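PDB 5L9G: periplasmic binding protein from Agrobacterium tumefaciens str. B6, which binds the opine mannopine in the periplasm and probably delivers it to an ABC transporter for import. Local coordinates for residues W60-R64 with Q86-V92; N128-Y132 with E219-I223; I191-T195 with A337-V341. All coordinates share one frame; numbering follows the deposited sequence.

The three contacts lie in different parts of a solute-binding protein that holds mannopine. Contact 1 (60-64 with 86-92) is nearest the ligand: the side chain of Trp60 comes within about 4 Å of it. Contact 3 (191-195 with 337-341) packs two helices, and its Tyr338 side chain is about 11 Å from mannopine. Contact 2 (128-132 with 219-223) joins a strand end and short helix to the start of strand 222-226. The centres of contacts 1 and 2 are 36 Å apart, on opposite sides of the chain's centre. Contact 3 is 23 Å from each of them, centre to centre. Contacts 2 and 3 interleave along the chain, whereas contact 1 closes before either opens.

Contact 1: residues W60-R64 with Q86-V92; sequences WAEAR and QAKAAGV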
loop_
_atom_site.group_PDB
_atom_site.type_symbol
_atom_site.label_atom_id
_atom_site.label_comp_id
_atom_site.label_asym_id
_atom_site.label_seq_id
_atom_site.Cartn_x
_atom_site.Cartn_y
_atom_site.Cartn_z
ATOM N N TRP A 60 2.627 -11.120 0.716
ATOM C CA TRP A 60 4.068 -11.411 0.862
ATOM C C TRP A 60 4.311 -12.910 1.124
ATOM O O TRP A 60 5.369 -13.435 0.762
ATOM C CB TRP A 60 4.693 -10.567 1.993
ATOM C CG TRP A 60 4.418 -11.107 3.367
ATOM C CD1 TRP A 60 3.298 -10.900 4.116
ATOM C CD2 TRP A 60 5.238 -12.018 4.115
ATOM N NE1 TRP A 60 3.384 -11.599 5.301
ATOM C CE2 TRP A 60 4.555 -12.309 5.317
ATOM C CE3 TRP A 60 6.466 -12.658 3.863
ATOM C CZ2 TRP A 60 5.080 -13.172 6.289
ATOM C CZ3 TRP A 60 6.987 -13.514 4.828
ATOM C CH2 TRP A 60 6.297 -13.768 6.020
ATOM N N ALA A 61 3.331 -13.592 1.771
ATOM C CA ALA A 61 3.420 -15.022 2.076
ATOM C C ALA A 61 3.565 -15.901 0.807
ATOM O O ALA A 61 4.069 -17.021 0.898
ATOM C CB ALA A 61 2.232 -15.458 2.921
ATOM N N GLU A 62 3.188 -15.367 -0.377
ATOM C CA GLU A 62 3.336 -16.067 -1.660
ATOM C C GLU A 62 4.832 -16.129 -2.026
ATOM O O GLU A 62 5.295 -17.134 -2.574
ATOM C CB GLU A 62 2.530 -15.367 -2.767
ATOM C CG GLU A 62 1.020 -15.295 -2.515
ATOM C CD GLU A 62 0.224 -14.571 -3.592
ATOM O OE1 GLU A 62 0.381 -14.955 -4.777
ATOM O OE2 GLU A 62 -0.501 -13.591 -3.268
ATOM N N ALA A 63 5.599 -15.066 -1.672
ATOM C CA ALA A 63 7.052 -15.034 -1.894
ATOM C C ALA A 63 7.711 -16.031 -0.931
ATOM O O ALA A 63 8.665 -16.722 -1.317
ATOM C CB ALA A 63 7.589 -13.631 -1.651
ATOM N N ARG A 64 7.164 -16.133 0.312
ATOM C CA ARG A 64 7.630 -17.084 1.327
ATOM C C ARG A 64 7.427 -18.521 0.839
ATOM O O ARG A 64 8.355 -19.326 0.956
ATOM C CB ARG A 64 6.940 -16.849 2.684
ATOM C CG ARG A 64 7.511 -17.758 3.790
ATOM C CD ARG A 64 6.947 -17.511 5.171
ATOM N NE ARG A 64 5.485 -17.573 5.188
ATOM C CZ ARG A 64 4.736 -17.321 6.255
ATOM N NH1 ARG A 64 5.303 -17.016 7.417
ATOM N NH2 ARG A 64 3.413 -17.388 6.174
ATOM N N GLN A 86 8.774 -8.724 8.701
ATOM C CA GLN A 86 8.401 -10.144 8.794
ATOM C C GLN A 86 8.948 -10.982 7.625
ATOM O O GLN A 86 9.309 -12.143 7.843
ATOM C CB GLN A 86 6.887 -10.342 8.995
ATOM C CG GLN A 86 5.975 -9.924 7.834
ATOM C CD GLN A 86 4.522 -10.202 8.143
ATOM O OE1 GLN A 86 4.168 -11.173 8.831
ATOM N NE2 GLN A 86 3.652 -9.332 7.676
ATOM N N ALA A 87 9.047 -10.390 6.409
ATOM C CA ALA A 87 9.621 -11.080 5.241
ATOM C C ALA A 87 11.119 -11.315 5.463
ATOM O O ALA A 87 11.605 -12.430 5.234
ATOM C CB ALA A 87 9.388 -10.268 3.973
ATOM N N LYS A 88 11.839 -10.285 5.967
ATOM C CA LYS A 88 13.274 -10.372 6.277
ATOM C C LYS A 88 13.548 -11.422 7.377
ATOM O O LYS A 88 14.501 -12.196 7.259
ATOM C CB LYS A 88 13.812 -8.985 6.693
ATOM C CG LYS A 88 15.320 -8.953 6.971
ATOM C CD LYS A 88 15.916 -7.560 6.800
ATOM C CE LYS A 88 15.593 -6.589 7.898
ATOM N NZ LYS A 88 15.916 -5.202 7.486
ATOM N N ALA A 89 12.696 -11.459 8.419
ATOM C CA ALA A 89 12.823 -12.410 9.544
ATOM C C ALA A 89 12.572 -13.854 9.102
ATOM O O ALA A 89 13.222 -14.782 9.606
ATOM C CB ALA A 89 11.854 -12.027 10.658
ATOM N N ALA A 90 11.660 -14.042 8.130
ATOM C CA ALA A 90 11.329 -15.359 7.580
ATOM C C ALA A 90 12.362 -15.865 6.543
ATOM O O ALA A 90 12.204 -16.965 6.012
ATOM C CB ALA A 90 9.929 -15.342 6.987
ATOM N N GLY A 91 13.402 -15.068 6.287
ATOM C CA GLY A 91 14.460 -15.388 5.332
ATOM C C GLY A 91 13.999 -15.371 3.888
ATOM O O GLY A 91 14.511 -16.132 3.062
ATOM N N VAL A 92 13.038 -14.491 3.567
ATOM C CA VAL A 92 12.452 -14.378 2.225
ATOM C C VAL A 92 13.209 -13.359 1.347
ATOM O O VAL A 92 13.116 -13.418 0.120
ATOM C CB VAL A 92 10.922 -14.084 2.337
ATOM C CG1 VAL A 92 10.252 -13.912 0.972
ATOM C CG2 VAL A 92 10.233 -15.191 3.123
#
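The indole of Trp60 packs against the C-terminal end of helix 84-89, which closes in a Schellman motif at Gly91. The contact joins the start of the helix 61-69 region to this helix end and the turn after it, with the Trp60 side chain about 4 Å from the bound mannopine. The tight part is around the ring. Gln86 CG lies over one face, 4.1 Å from the centroid of the six-membered ring, a CH-pi contact. The amide of Gln86 follows along the same indole, its plane turned 35° from the ring. Trp60 NE1 and Gln86 NE2 are 3.3 Å apart, two donors that do not bond; NE2 gives its hydrogen bond to Asp83. Trp60 CE3 meets Ala87 CB at 3.8 Å. Deeper in, Ala63 CB touches Val92 CG1 at 3.7 Å, while the other branch, Val92 CG2, reaches the edge of the indole and Arg64 CB. The contact loosens toward solvent at Ala90 and Arg64. The Arg64 chain bends at chi3 (54°), which brings the guanidinium beside the indole. Trp60 CH2 points at one of its faces, toward the edge; the two do not stack flat. Ala90 CB stays 4.1 Å from both Trp60 CH2 and Arg64 CD.

Contact 2: residues N128-Y132 with E219-I223; sequences NKKTY and EVDMI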
loop_
_atom_site.group_PDB
_atom_site.type_symbol
_atom_site.label_atom_id
_atom_site.label_comp_id
_atom_site.label_asym_id
_atom_site.label_seq_id
_atom_site.Cartn_x
_atom_site.Cartn_y
_atom_site.Cartn_z
ATOM N N ASN A 128 -19.646 6.370 -1.651
ATOM C CA ASN A 128 -20.519 6.407 -2.793
ATOM C C ASN A 128 -21.387 7.655 -2.709
ATOM O O ASN A 128 -22.213 7.777 -1.786
ATOM C CB ASN A 128 -21.397 5.142 -2.755
ATOM C CG ASN A 128 -22.150 4.885 -4.015
ATOM O OD1 ASN A 128 -22.520 5.807 -4.753
ATOM N ND2 ASN A 128 -22.381 3.609 -4.289
ATOM N N LYS A 129 -21.222 8.577 -3.689
ATOM C CA LYS A 129 -22.036 9.806 -3.715
ATOM C C LYS A 129 -23.523 9.557 -4.048
ATOM O O LYS A 129 -24.388 10.353 -3.667
ATOM C CB LYS A 129 -21.419 10.869 -4.646
ATOM C CG LYS A 129 -20.061 11.373 -4.147
ATOM C CD LYS A 129 -19.322 12.209 -5.204
ATOM C CE LYS A 129 -19.943 13.553 -5.444
ATOM N NZ LYS A 129 -19.401 14.167 -6.681
ATOM N N LYS A 130 -23.838 8.429 -4.723
ATOM C CA LYS A 130 -25.234 8.086 -4.974
ATOM C C LYS A 130 -25.895 7.769 -3.604
ATOM O O LYS A 130 -27.008 8.210 -3.339
ATOM C CB LYS A 130 -25.356 6.888 -5.925
ATOM C CG LYS A 130 -26.812 6.555 -6.256
ATOM C CD LYS A 130 -26.986 5.146 -6.805
ATOM C CE LYS A 130 -28.368 4.584 -6.516
ATOM N NZ LYS A 130 -29.461 5.512 -6.945
ATOM N N THR A 131 -25.147 7.089 -2.706
ATOM C CA THR A 131 -25.697 6.721 -1.398
ATOM C C THR A 131 -25.841 7.900 -0.426
ATOM O O THR A 131 -26.891 8.029 0.192
ATOM C CB THR A 131 -24.861 5.579 -0.771
ATOM O OG1 THR A 131 -24.615 4.603 -1.785
ATOM C CG2 THR A 131 -25.560 4.946 0.455
ATOM N N TYR A 132 -24.761 8.691 -0.243
ATOM C CA TYR A 132 -24.637 9.734 0.769
ATOM C C TYR A 132 -24.539 11.157 0.264
ATOM O O TYR A 132 -24.540 12.077 1.091
ATOM C CB TYR A 132 -23.367 9.441 1.621
ATOM C CG TYR A 132 -23.335 8.041 2.191
ATOM C CD1 TYR A 132 -24.278 7.627 3.132
ATOM C CD2 TYR A 132 -22.356 7.134 1.804
ATOM C CE1 TYR A 132 -24.263 6.334 3.651
ATOM C CE2 TYR A 132 -22.338 5.834 2.301
ATOM C CZ TYR A 132 -23.284 5.442 3.236
ATOM O OH TYR A 132 -23.273 4.171 3.738
ATOM N N GLU A 219 -20.951 -0.947 -6.121
ATOM C CA GLU A 219 -21.336 -2.165 -5.396
ATOM C C GLU A 219 -21.190 -2.056 -3.884
ATOM O O GLU A 219 -21.702 -2.912 -3.155
ATOM C CB GLU A 219 -20.582 -3.391 -5.938
ATOM C CG GLU A 219 -21.236 -3.975 -7.175
ATOM C CD GLU A 219 -20.571 -5.189 -7.806
ATOM O OE1 GLU A 219 -19.813 -5.904 -7.105
ATOM O OE2 GLU A 219 -20.811 -5.422 -9.014
ATOM N N VAL A 220 -20.483 -1.023 -3.416
ATOM C CA VAL A 220 -20.281 -0.728 -1.995
ATOM C C VAL A 220 -20.736 0.693 -1.723
ATOM O O VAL A 220 -20.778 1.504 -2.661
ATOM C CB VAL A 220 -18.809 -0.969 -1.524
ATOM C CG1 VAL A 220 -18.406 -2.427 -1.720
ATOM C CG2 VAL A 220 -17.828 -0.019 -2.215
ATOM N N ASP A 221 -21.007 1.024 -0.447
ATOM C CA ASP A 221 -21.392 2.390 -0.076
ATOM C C ASP A 221 -20.198 3.178 0.412
ATOM O O ASP A 221 -20.132 4.393 0.270
ATOM C CB ASP A 221 -22.551 2.382 0.926
ATOM C CG ASP A 221 -23.799 1.773 0.315
ATOM O OD1 ASP A 221 -24.155 2.157 -0.824
ATOM O OD2 ASP A 221 -24.370 0.867 0.930
ATOM N N MET A 222 -19.242 2.479 1.013
ATOM C CA MET A 222 -18.005 3.106 1.488
ATOM C C MET A 222 -16.941 2.031 1.532
ATOM O O MET A 222 -17.268 0.850 1.646
ATOM C CB MET A 222 -18.174 3.814 2.841
ATOM C CG MET A 222 -18.650 2.878 3.954
ATOM S SD MET A 222 -18.817 3.804 5.502
ATOM C CE MET A 222 -20.446 4.602 5.289
ATOM N N ILE A 223 -15.670 2.441 1.429
ATOM C CA ILE A 223 -14.556 1.485 1.336
ATOM C C ILE A 223 -13.295 2.125 1.864
ATOM O O ILE A 223 -13.074 3.326 1.675
ATOM C CB ILE A 223 -14.374 1.016 -0.165
ATOM C CG1 ILE A 223 -13.227 0.004 -0.356
ATOM C CG2 ILE A 223 -14.191 2.215 -1.156
ATOM C CD1 ILE A 223 -13.213 -0.642 -1.761
#
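The Tyr132 ring meets Asp221 O at its edge, in plane, 3.3 Å from CE2. Over one face of the same ring sits Thr131 CG2, above its centre. The ring stands nearly upright to the Asp221 carboxylate, with planes 79° apart. Met222 bends at chi3 (81°) and brings CE to 3.6 Å from Tyr132 CZ, at a slant to the ring. Tyr132 OH is hydrogen-bonded to Pro150 O. The Asn128 amide lies nearby, and ND2 donates to Val220 O at 3.1 Å, with the acceptor close to the amide plane. Asn128 is the N-cap of helix 129-132, and its OD1 accepts from Lys130 N at 2.9 Å in a capping bond. Asn128 N donates to Asp221 O at 2.8 Å, from above the carbonyl plane. Strand 115-128 thus joins the antiparallel partner strand 222-226 just where the chain turns into the helix. Thr131 OG1 donates to Asp221 OD1 at 2.7 Å, on the anti side of the carboxylate and 35° out of its plane. The other oxygen, OD2, accepts from Lys152 N. With both ends of its amide engaged, Asn128 is fixed in rotation. With both oxygens accepting hydrogen bonds, Asp221 is probably favoured as the carboxylate anion.

Contact 3: residues I191-T195 with A337-V341; sequences IAKLT and AYDNV
The helical segments 191-195 and 337-341 run nearly parallel, crossing at -18° with their axes 9.9 Å apart, and the backbones draw closer toward Thr195 and Val341. Val341 packs between the helices with both branches. Val341 CG1 lies against Leu194, 4.0 Å from Leu194 CB and close to its carbonyl. Val341 CG2, beside the backbone N, touches Thr195 OG1 at 3.4 Å and Ile191 CG2 at 4.1 Å. The contact joins helix 184-197 to the C-terminal helix 324-343 in the periplasmic binding protein fold. Ile163 and Ala166 of helix 162-169 touch Ile191 and Leu194 respectively, and Leu155 of strand 153-156 touches Leu194 and Tyr338. At the other end Ile191 CD1 meets Ala337 CB at 3.7 Å. A chi1 of -78° sets Ile191 CG1 beside the backbone N, and chi2 of -68° then turns CD1 to the alanine. Leu194 CD1 approaches the Tyr338 ring obliquely, 3.9 Å from Tyr338 CD1; the side chains cross at about a right angle. The tyrosine OH is hydrogen-bonded to Trp156 O. Thr195 OG1, on the exposed side, turns back and donates to Ile191 O at 2.8 Å, from above the carbonyl plane; that oxygen also accepts from Thr195 N.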
loop_
_atom_site.group_PDB
_atom_site.type_symbol
_atom_site.label_atom_id
_atom_site.label_comp_id
_atom_site.label_asym_id
_atom_site.label_seq_id
_atom_site.Cartn_x
_atom_site.Cartn_y
_atom_site.Cartn_z
ATOM N N ILE A 191 -9.615 -5.194 17.587
ATOM C CA ILE A 191 -10.200 -6.397 16.983
ATOM C C ILE A 191 -11.698 -6.491 17.322
ATOM O O ILE A 191 -12.493 -6.827 16.439
ATOM C CB ILE A 191 -9.361 -7.657 17.351
ATOM C CG1 ILE A 191 -8.077 -7.717 16.485
ATOM C CG2 ILE A 191 -10.161 -8.981 17.281
ATOM C CD1 ILE A 191 -8.257 -7.997 14.957
ATOM N N ALA A 192 -12.080 -6.110 18.570
ATOM C CA ALA A 192 -13.481 -6.088 19.008
ATOM C C ALA A 192 -14.295 -5.084 18.167
ATOM O O ALA A 192 -15.437 -5.368 17.799
ATOM C CB ALA A 192 -13.570 -5.738 20.485
ATOM N N LYS A 193 -13.689 -3.928 17.848
ATOM C CA LYS A 193 -14.303 -2.880 17.024
ATOM C C LYS A 193 -14.525 -3.377 15.591
ATOM O O LYS A 193 -15.582 -3.116 15.015
ATOM C CB LYS A 193 -13.451 -1.591 17.057
ATOM C CG LYS A 193 -14.094 -0.373 16.403
ATOM C CD LYS A 193 -15.356 0.078 17.125
ATOM C CE LYS A 193 -15.950 1.335 16.543
ATOM N NZ LYS A 193 -17.160 1.761 17.300
ATOM N N LEU A 194 -13.539 -4.096 15.026
ATOM C CA LEU A 194 -13.644 -4.666 13.680
ATOM C C LEU A 194 -14.728 -5.752 13.652
ATOM O O LEU A 194 -15.480 -5.845 12.676
ATOM C CB LEU A 194 -12.295 -5.232 13.207
ATOM C CG LEU A 194 -11.209 -4.231 12.780
ATOM C CD1 LEU A 194 -9.830 -4.890 12.764
ATOM C CD2 LEU A 194 -11.516 -3.603 11.423
ATOM N N THR A 195 -14.821 -6.558 14.734
ATOM C CA THR A 195 -15.833 -7.604 14.903
ATOM C C THR A 195 -17.232 -6.984 14.894
ATOM O O THR A 195 -18.125 -7.507 14.236
ATOM C CB THR A 195 -15.526 -8.440 16.167
ATOM O OG1 THR A 195 -14.229 -9.021 16.027
ATOM C CG2 THR A 195 -16.554 -9.539 16.422
ATOM N N ALA A 337 -5.791 -12.876 14.051
ATOM C CA ALA A 337 -6.969 -12.230 14.624
ATOM C C ALA A 337 -7.887 -11.623 13.543
ATOM O O ALA A 337 -9.111 -11.755 13.627
ATOM C CB ALA A 337 -6.547 -11.172 15.628
ATOM N N TYR A 338 -7.292 -10.990 12.511
ATOM C CA TYR A 338 -8.069 -10.380 11.426
ATOM C C TYR A 338 -8.711 -11.460 10.533
ATOM O O TYR A 338 -9.870 -11.306 10.153
ATOM C CB TYR A 338 -7.221 -9.382 10.646
ATOM C CG TYR A 338 -7.998 -8.484 9.704
ATOM C CD1 TYR A 338 -9.039 -7.681 10.171
ATOM C CD2 TYR A 338 -7.641 -8.376 8.363
ATOM C CE1 TYR A 338 -9.736 -6.828 9.315
ATOM C CE2 TYR A 338 -8.325 -7.519 7.498
ATOM C CZ TYR A 338 -9.363 -6.737 7.982
ATOM O OH TYR A 338 -10.013 -5.871 7.135
ATOM N N ASP A 339 -8.019 -12.603 10.317
ATOM C CA ASP A 339 -8.575 -13.766 9.605
ATOM C C ASP A 339 -9.883 -14.176 10.305
ATOM O O ASP A 339 -10.875 -14.424 9.637
ATOM C CB ASP A 339 -7.599 -14.979 9.632
ATOM C CG ASP A 339 -6.475 -15.006 8.606
ATOM O OD1 ASP A 339 -6.469 -14.135 7.693
ATOM O OD2 ASP A 339 -5.593 -15.895 8.716
ATOM N N ASN A 340 -9.887 -14.211 11.654
ATOM C CA ASN A 340 -11.058 -14.589 12.443
ATOM C C ASN A 340 -12.206 -13.596 12.334
ATOM O O ASN A 340 -13.357 -14.020 12.251
ATOM C CB ASN A 340 -10.686 -14.867 13.884
ATOM C CG ASN A 340 -10.146 -16.260 14.026
ATOM O OD1 ASN A 340 -8.949 -16.513 13.839
ATOM N ND2 ASN A 340 -11.044 -17.212 14.203
ATOM N N VAL A 341 -11.904 -12.288 12.290
ATOM C CA VAL A 341 -12.917 -11.246 12.093
ATOM C C VAL A 341 -13.664 -11.486 10.758
ATOM O O VAL A 341 -14.893 -11.437 10.729
ATOM C CB VAL A 341 -12.290 -9.817 12.167
ATOM C CG1 VAL A 341 -13.240 -8.754 11.621
ATOM C CG2 VAL A 341 -11.880 -9.479 13.601
#